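Local coordinates for protein insulinase family protease (Yersinia pestis, PDB 3GO9) that is predicted to cleave peptides as a member of the insulinase (M16) family of zinc-dependent peptidases, at residues 24-28 against 38-42; 49-55 against 115-121; 214-218 against 391-396. All coordinates share one frame; numbering follows the deposited sequence.

Contact 1 (24-28 against 38-42)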
# COMPACT_ATOMS: atom_id res chain seq x y z
N PRO A 24 -15.12 -4.64 -14.65
CA PRO A 24 -15.28 -5.96 -15.24
C PRO A 24 -14.04 -6.38 -16.04
O PRO A 24 -13.91 -7.55 -16.36
CB PRO A 24 -16.52 -5.79 -16.17
CG PRO A 24 -16.48 -4.41 -16.55
CD PRO A 24 -15.98 -3.64 -15.34
N ALA A 25 -13.11 -5.47 -16.27
CA ALA A 25 -11.85 -5.83 -16.90
C ALA A 25 -11.06 -6.86 -16.06
O ALA A 25 -10.28 -7.65 -16.63
CB ALA A 25 -11.02 -4.62 -17.12
N TRP A 26 -11.26 -6.86 -14.74
CA TRP A 26 -10.63 -7.82 -13.83
C TRP A 26 -11.49 -9.06 -13.74
O TRP A 26 -12.50 -9.04 -12.98
CB TRP A 26 -10.38 -7.24 -12.45
CG TRP A 26 -9.14 -6.44 -12.36
CD1 TRP A 26 -9.00 -5.12 -12.47
CD2 TRP A 26 -7.85 -6.97 -12.15
NE1 TRP A 26 -7.71 -4.75 -12.31
CE2 TRP A 26 -6.96 -5.89 -12.14
CE3 TRP A 26 -7.37 -8.27 -11.98
CZ2 TRP A 26 -5.62 -6.06 -11.94
CZ3 TRP A 26 -6.03 -8.44 -11.76
CH2 TRP A 26 -5.15 -7.32 -11.75
N GLN A 27 -11.09 -10.11 -14.50
CA GLN A 27 -11.71 -11.41 -14.53
C GLN A 27 -11.35 -12.14 -13.26
O GLN A 27 -10.20 -12.11 -12.84
CB GLN A 27 -11.25 -12.25 -15.70
CG GLN A 27 -11.30 -11.53 -17.07
CD GLN A 27 -10.70 -12.33 -18.19
OE1 GLN A 27 -9.92 -11.80 -18.98
NE2 GLN A 27 -11.06 -13.62 -18.26
N GLN A 28 -12.31 -12.79 -12.65
CA GLN A 28 -12.00 -13.49 -11.40
C GLN A 28 -12.58 -14.88 -11.37
O GLN A 28 -13.59 -15.18 -12.02
CB GLN A 28 -12.56 -12.71 -10.26
CG GLN A 28 -12.13 -11.23 -10.25
CD GLN A 28 -12.67 -10.49 -9.10
OE1 GLN A 28 -11.96 -10.18 -8.15
NE2 GLN A 28 -13.95 -10.16 -9.16
N GLN A 38 -7.28 -13.75 -10.19
CA GLN A 38 -7.76 -12.54 -10.81
C GLN A 38 -6.83 -12.24 -11.97
O GLN A 38 -5.64 -12.27 -11.81
CB GLN A 38 -7.79 -11.39 -9.84
CG GLN A 38 -8.60 -11.59 -8.58
CD GLN A 38 -8.76 -10.33 -7.74
OE1 GLN A 38 -8.55 -9.19 -8.19
NE2 GLN A 38 -9.13 -10.54 -6.49
N LEU A 39 -7.40 -11.93 -13.14
CA LEU A 39 -6.63 -11.71 -14.34
C LEU A 39 -7.08 -10.39 -15.01
O LEU A 39 -8.28 -10.14 -15.23
CB LEU A 39 -6.86 -12.88 -15.30
CG LEU A 39 -6.42 -12.75 -16.72
CD1 LEU A 39 -4.93 -12.43 -16.81
CD2 LEU A 39 -6.79 -14.08 -17.40
N LEU A 40 -6.12 -9.57 -15.36
CA LEU A 40 -6.34 -8.39 -16.13
C LEU A 40 -5.60 -8.54 -17.45
O LEU A 40 -4.38 -8.40 -17.49
CB LEU A 40 -5.81 -7.13 -15.39
CG LEU A 40 -6.08 -5.80 -16.12
CD1 LEU A 40 -7.58 -5.55 -16.33
CD2 LEU A 40 -5.40 -4.57 -15.46
N ALA A 41 -6.31 -8.84 -18.54
CA ALA A 41 -5.66 -8.85 -19.85
C ALA A 41 -5.41 -7.40 -20.32
O ALA A 41 -6.30 -6.55 -20.21
CB ALA A 41 -6.56 -9.59 -20.88
N THR A 42 -4.23 -7.15 -20.91
CA THR A 42 -3.85 -5.79 -21.30
C THR A 42 -3.42 -5.76 -22.78
O THR A 42 -2.24 -5.63 -23.11
CB THR A 42 -2.72 -5.26 -20.41
OG1 THR A 42 -1.56 -6.11 -20.54
CG2 THR A 42 -3.20 -5.20 -18.94
O HOH W 1 -9.20 -9.09 -18.40
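The indole of Trp26 lies across Leu40, whose CB sits 3.5 Å from the centroid of the six-membered ring of Trp26, only 7° off the ring normal, in a CH-pi contact over one face. Arg395 covers the opposite face in a cation-pi contact, and the carbonyl carbon of Gln38 lies at the ring edge, in plane. The side chains of Gln28 and Gln38 lie side by side, pointing the same way, but their amide planes are turned 87° apart, with Gln28 OE1 3.2 Å from Gln38 CD and no hydrogen bond between them; Gln38 OE1 instead accepts from Arg395. Leu40 CG is anti to the backbone N (chi1 -177°), which brings CD1 to 3.7 Å from Ala25 CB. The backbones join at Gln27 and Leu39, a hydrogen-bonded pair in which Gln27 N donates to Leu39 O at 2.9 Å and Leu39 N to Gln27 O at 2.8 Å. Beyond it, water 1 accepts from Ala41 N at 2.9 Å and lies close to Ala25 O and Gln27 OE1. This is an antiparallel beta hairpin, and its first strand, 26-30, forms one border of the seven-stranded mixed sheet.

Contact 2 (49-55 against 115-121)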
# COMPACT_ATOMS: atom_id res chain seq x y z
N ARG A 49 5.83 -6.47 -19.87
CA ARG A 49 6.10 -7.67 -19.08
C ARG A 49 4.82 -8.18 -18.40
O ARG A 49 3.86 -7.41 -18.13
CB ARG A 49 7.19 -7.35 -18.03
CG ARG A 49 8.58 -7.06 -18.67
CD ARG A 49 9.63 -6.98 -17.62
NE ARG A 49 10.09 -8.26 -17.06
CZ ARG A 49 11.02 -9.05 -17.60
NH1 ARG A 49 11.61 -8.71 -18.75
NH2 ARG A 49 11.41 -10.15 -17.00
N ILE A 50 4.80 -9.49 -18.19
CA ILE A 50 3.63 -10.16 -17.59
C ILE A 50 3.92 -10.19 -16.13
O ILE A 50 4.94 -10.79 -15.71
CB ILE A 50 3.45 -11.55 -18.13
CG1 ILE A 50 3.38 -11.57 -19.65
CG2 ILE A 50 2.25 -12.30 -17.50
CD1 ILE A 50 2.45 -10.58 -20.22
N GLU A 51 3.01 -9.64 -15.32
CA GLU A 51 3.20 -9.58 -13.87
C GLU A 51 2.32 -10.59 -13.15
O GLU A 51 1.14 -10.65 -13.39
CB GLU A 51 2.89 -8.17 -13.34
CG GLU A 51 3.75 -7.07 -13.95
CD GLU A 51 5.21 -7.17 -13.53
OE1 GLU A 51 5.47 -7.58 -12.38
OE2 GLU A 51 6.11 -6.81 -14.35
N LEU A 52 2.94 -11.39 -12.26
CA LEU A 52 2.24 -12.36 -11.46
C LEU A 52 2.47 -12.06 -9.98
O LEU A 52 3.60 -11.78 -9.53
CB LEU A 52 2.73 -13.79 -11.79
CG LEU A 52 2.51 -14.30 -13.21
CD1 LEU A 52 3.68 -13.95 -14.05
CD2 LEU A 52 2.41 -15.82 -13.15
N ARG A 53 1.42 -12.17 -9.18
CA ARG A 53 1.54 -11.97 -7.75
C ARG A 53 0.75 -13.09 -7.07
O ARG A 53 -0.41 -13.34 -7.44
CB ARG A 53 0.99 -10.60 -7.32
CG ARG A 53 1.68 -9.47 -8.00
CD ARG A 53 3.06 -9.16 -7.46
NE ARG A 53 3.49 -7.93 -8.12
CZ ARG A 53 4.04 -7.88 -9.34
NH1 ARG A 53 4.36 -8.96 -10.00
NH2 ARG A 53 4.24 -6.72 -9.94
N LEU A 54 1.36 -13.75 -6.09
CA LEU A 54 0.63 -14.71 -5.29
C LEU A 54 0.63 -14.15 -3.90
O LEU A 54 1.71 -14.02 -3.29
CB LEU A 54 1.26 -16.12 -5.32
CG LEU A 54 0.57 -17.17 -4.42
CD1 LEU A 54 -0.83 -17.56 -5.02
CD2 LEU A 54 1.46 -18.41 -4.33
N ILE A 55 -0.55 -13.81 -3.41
CA ILE A 55 -0.70 -13.43 -1.99
C ILE A 55 -1.18 -14.61 -1.20
O ILE A 55 -2.17 -15.30 -1.56
CB ILE A 55 -1.68 -12.22 -1.77
CG1 ILE A 55 -1.17 -10.97 -2.40
CG2 ILE A 55 -1.85 -11.97 -0.20
CD1 ILE A 55 -2.22 -9.79 -2.36
N LEU A 115 3.76 -12.08 0.01
CA LEU A 115 3.50 -11.73 -1.38
C LEU A 115 4.68 -12.22 -2.20
O LEU A 115 5.82 -11.73 -2.00
CB LEU A 115 3.38 -10.21 -1.54
CG LEU A 115 3.31 -9.67 -2.98
CD1 LEU A 115 2.01 -10.12 -3.59
CD2 LEU A 115 3.40 -8.14 -3.04
N TYR A 116 4.40 -13.17 -3.14
CA TYR A 116 5.39 -13.64 -4.11
C TYR A 116 5.20 -12.88 -5.42
O TYR A 116 4.08 -12.70 -5.87
CB TYR A 116 5.21 -15.14 -4.39
CG TYR A 116 5.52 -16.01 -3.18
CD1 TYR A 116 6.77 -16.39 -2.91
CD2 TYR A 116 4.51 -16.37 -2.26
CE1 TYR A 116 7.06 -17.23 -1.85
CE2 TYR A 116 4.82 -17.13 -1.12
CZ TYR A 116 6.09 -17.57 -0.95
OH TYR A 116 6.51 -18.31 0.15
N SER A 117 6.31 -12.48 -6.06
CA SER A 117 6.23 -11.64 -7.24
C SER A 117 7.16 -12.14 -8.33
O SER A 117 8.37 -12.29 -8.09
CB SER A 117 6.58 -10.18 -6.94
OG SER A 117 5.75 -9.57 -5.93
N LEU A 118 6.61 -12.30 -9.53
CA LEU A 118 7.38 -12.58 -10.74
C LEU A 118 6.96 -11.60 -11.86
O LEU A 118 5.79 -11.21 -11.98
CB LEU A 118 7.19 -14.02 -11.21
CG LEU A 118 8.04 -15.04 -10.46
CD1 LEU A 118 7.47 -16.45 -10.45
CD2 LEU A 118 9.42 -15.08 -11.14
N SER A 119 7.91 -11.22 -12.70
CA SER A 119 7.70 -10.31 -13.81
C SER A 119 8.41 -10.95 -14.99
O SER A 119 9.65 -11.08 -14.94
CB SER A 119 8.37 -8.95 -13.52
OG SER A 119 8.38 -8.10 -14.68
N LEU A 120 7.65 -11.40 -15.98
CA LEU A 120 8.18 -12.20 -17.07
C LEU A 120 8.23 -11.38 -18.33
O LEU A 120 7.39 -10.51 -18.59
CB LEU A 120 7.28 -13.41 -17.35
CG LEU A 120 6.94 -14.27 -16.16
CD1 LEU A 120 6.03 -15.42 -16.59
CD2 LEU A 120 8.23 -14.77 -15.51
N PRO A 121 9.18 -11.69 -19.21
CA PRO A 121 9.09 -11.01 -20.47
C PRO A 121 7.85 -11.37 -21.25
O PRO A 121 7.31 -12.44 -21.11
CB PRO A 121 10.34 -11.48 -21.23
CG PRO A 121 11.01 -12.44 -20.34
CD PRO A 121 10.10 -12.82 -19.24
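Ile50 with Leu120, Leu52 with Leu118 and Leu54 with Tyr116 form the hydrogen-bonded pairs of a regular antiparallel ladder, its strand directions 167° apart. Each pair exchanges two N-H...O bonds, nearly straight in the case of Leu52 N to Leu118 O (2.9 Å, 178°). Between these pairs, CA-H...O contacts run from residues of the non-hydrogen-bonded pairs to neighbouring carbonyls, as from Arg53 CA to Tyr116 O.

Polar side chains gather on the face of Glu51, Arg53, Ser117 and Ser119. Ser119 OG donates to Glu51 OE2 at 2.6 Å, on the syn side but out of the carboxylate plane, and accepts from Arg49 NE at 2.9 Å. The Arg49 chain bends at chi3 (77°), so that the guanidinium grips Ser119 side-on: NE takes the hydroxyl while NH2 reaches Ser119 O at 2.9 Å, from above the carbonyl plane. One face of this guanidinium is covered by Leu120 C and Pro121 N. Arg53 meets Glu51 end-on in a salt bridge, NH1 and NH2 both on OE1, with NH2 at 2.9 Å. Its NH1 also donates to Leu52 O, on the opposite face of the carbonyl from Leu118 N.

The two strands are interior neighbours in the mixed sheet of the M16 fold, separated in sequence by 59 residues that include two helices. From that connection Asp99, a ligand of a bound zinc ion with Glu101, Asp387 and Asp389, touches Arg49, Glu51 and Ser119. The Glu51 side chain comes to about 4 Å of a bound zinc ion.

Apolar contacts line the other face, where Leu52 CD1 and Leu120 CD1 meet at 3.8 Å and Leu118 and Leu120 pack on helix 125-140. On the polar side, Ile55 CG1 rests 3.5 Å from Leu115 CD1, close to Leu396 of helix 388-401.

Contact 3 (214-218 against 391-396)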
# COMPACT_ATOMS: atom_id res chain seq x y z
N LEU A 214 -4.07 -15.56 -6.61
CA LEU A 214 -3.12 -15.27 -7.68
C LEU A 214 -3.63 -14.15 -8.57
O LEU A 214 -4.80 -14.19 -8.98
CB LEU A 214 -2.90 -16.52 -8.54
CG LEU A 214 -1.96 -16.35 -9.74
CD1 LEU A 214 -0.51 -16.19 -9.36
CD2 LEU A 214 -2.14 -17.55 -10.72
N TYR A 215 -2.79 -13.16 -8.84
CA TYR A 215 -3.14 -12.09 -9.74
C TYR A 215 -2.19 -12.11 -10.92
O TYR A 215 -1.01 -12.36 -10.77
CB TYR A 215 -2.96 -10.70 -9.08
CG TYR A 215 -3.72 -10.48 -7.79
CD1 TYR A 215 -4.89 -9.72 -7.79
CD2 TYR A 215 -3.25 -10.96 -6.61
CE1 TYR A 215 -5.62 -9.52 -6.60
CE2 TYR A 215 -3.95 -10.80 -5.45
CZ TYR A 215 -5.14 -10.05 -5.47
OH TYR A 215 -5.83 -9.83 -4.27
N VAL A 216 -2.72 -11.84 -12.12
CA VAL A 216 -1.94 -11.81 -13.33
C VAL A 216 -2.38 -10.56 -14.11
O VAL A 216 -3.60 -10.37 -14.37
CB VAL A 216 -2.16 -13.04 -14.21
CG1 VAL A 216 -1.36 -12.98 -15.55
CG2 VAL A 216 -1.83 -14.34 -13.44
N VAL A 217 -1.39 -9.80 -14.56
CA VAL A 217 -1.66 -8.66 -15.46
C VAL A 217 -0.75 -8.78 -16.67
O VAL A 217 0.49 -8.86 -16.51
CB VAL A 217 -1.33 -7.34 -14.78
CG1 VAL A 217 -1.47 -6.14 -15.75
CG2 VAL A 217 -2.26 -7.15 -13.54
N GLY A 218 -1.34 -8.68 -17.85
CA GLY A 218 -0.51 -8.68 -19.05
C GLY A 218 -1.25 -9.08 -20.27
O GLY A 218 -2.44 -9.38 -20.25
N LEU A 391 -0.38 -1.10 -12.97
CA LEU A 391 -1.71 -1.68 -12.92
C LEU A 391 -1.79 -2.70 -11.77
O LEU A 391 -2.80 -2.78 -11.06
CB LEU A 391 -2.07 -2.34 -14.26
CG LEU A 391 -2.14 -1.45 -15.48
CD1 LEU A 391 -2.37 -2.28 -16.79
CD2 LEU A 391 -3.22 -0.36 -15.32
N MSE A 392 -0.74 -3.52 -11.66
CA MSE A 392 -0.72 -4.56 -10.62
C MSE A 392 -0.69 -3.95 -9.24
O MSE A 392 -1.47 -4.37 -8.37
CB MSE A 392 0.43 -5.54 -10.81
CG MSE A 392 0.52 -6.54 -9.71
SE MSE A 392 -1.04 -7.78 -9.74
CE MSE A 392 -0.40 -8.93 -11.14
N SER A 393 0.23 -3.00 -8.99
CA SER A 393 0.34 -2.44 -7.64
C SER A 393 -0.92 -1.70 -7.24
O SER A 393 -1.31 -1.71 -6.08
CB SER A 393 1.60 -1.61 -7.46
OG SER A 393 1.65 -0.59 -8.40
N GLN A 394 -1.57 -1.05 -8.20
CA GLN A 394 -2.84 -0.38 -7.93
C GLN A 394 -3.90 -1.37 -7.50
O GLN A 394 -4.63 -1.11 -6.53
CB GLN A 394 -3.31 0.41 -9.16
CG GLN A 394 -2.51 1.68 -9.40
CD GLN A 394 -3.03 2.57 -10.50
OE1 GLN A 394 -4.07 2.31 -11.13
NE2 GLN A 394 -2.25 3.63 -10.80
N ARG A 395 -3.98 -2.52 -8.21
CA ARG A 395 -4.96 -3.53 -7.83
C ARG A 395 -4.68 -4.09 -6.44
O ARG A 395 -5.62 -4.21 -5.66
CB ARG A 395 -4.97 -4.68 -8.84
CG ARG A 395 -6.05 -5.71 -8.54
CD ARG A 395 -7.43 -5.20 -8.68
NE ARG A 395 -8.40 -6.31 -8.67
CZ ARG A 395 -9.70 -6.15 -8.91
NH1 ARG A 395 -10.21 -4.94 -9.23
NH2 ARG A 395 -10.52 -7.21 -8.87
N LEU A 396 -3.42 -4.42 -6.13
CA LEU A 396 -3.10 -4.96 -4.79
C LEU A 396 -3.43 -3.90 -3.72
O LEU A 396 -3.94 -4.22 -2.65
CB LEU A 396 -1.65 -5.36 -4.69
CG LEU A 396 -1.20 -6.56 -5.52
CD1 LEU A 396 0.12 -7.12 -5.05
CD2 LEU A 396 -2.27 -7.67 -5.62
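Strand 214-218, which turns Tyr215 and Val217 to the helix, runs roughly antiparallel to helix segment 391-396, their directions 148° apart and their axes 9.1 Å from each other. Leu396 sets one methyl over the centre of the Tyr215 ring: CD2 stands 3.5 Å from the ring centroid, 10° off the normal, a CH-pi contact. The phenol is tied at its far end by a hydrogen bond between Tyr215 OH and NE2 of Gln399, further along helix 388-401.

Met392, present as selenomethionine, lies against both Tyr215 and Val217. Its CG leaves anti to the backbone N (chi1 176°), and bends at chi2 and chi3 then fold the chain against the strand. SE comes to 3.6 Å from Tyr215 CB and makes an oblique Met-aromatic contact with the ring, while CE meets Val217 CG2 at 3.5 Å. The other methyl of Val217, CG1, lies 4.1 Å from Leu391 CD1, the two side chains crossing at about a right angle. Arg395 adds only its aliphatic part, with CG beside Tyr215 CD1; its guanidinium turns to Gln38 OE1 (hydrogen bond from NH2) and to Asp405 (salt bridge from NH1).

No hydrogen bond joins the segments; the side-chain contacts are apolar, CH-pi and Met-aromatic. Val216 points away to helix 222-233, so the strand is sandwiched between helices on both faces, consistent with the alpha+beta fold of M16 peptidase domains.

All three contacts build on one seven-stranded mixed sheet, in which strand 212-218 lies between strands 36-41 and 50-56. It bridges the hairpin of contact 1 and the ladder of contact 2, whose centres are 15 Å apart and whose nearest atoms do not touch. Contact 3 sits between them, its centre about 9 Å from contact 1's and 8 Å from contact 2's. Along the chain they come in series. Strand 212-218 and helix 388-401 come later in the chain than the four strands of contacts 1 and 2, so distant sequence supplies an inner strand and the cover of one face. That helix packs residues 391-396 against strands from the first half of the chain.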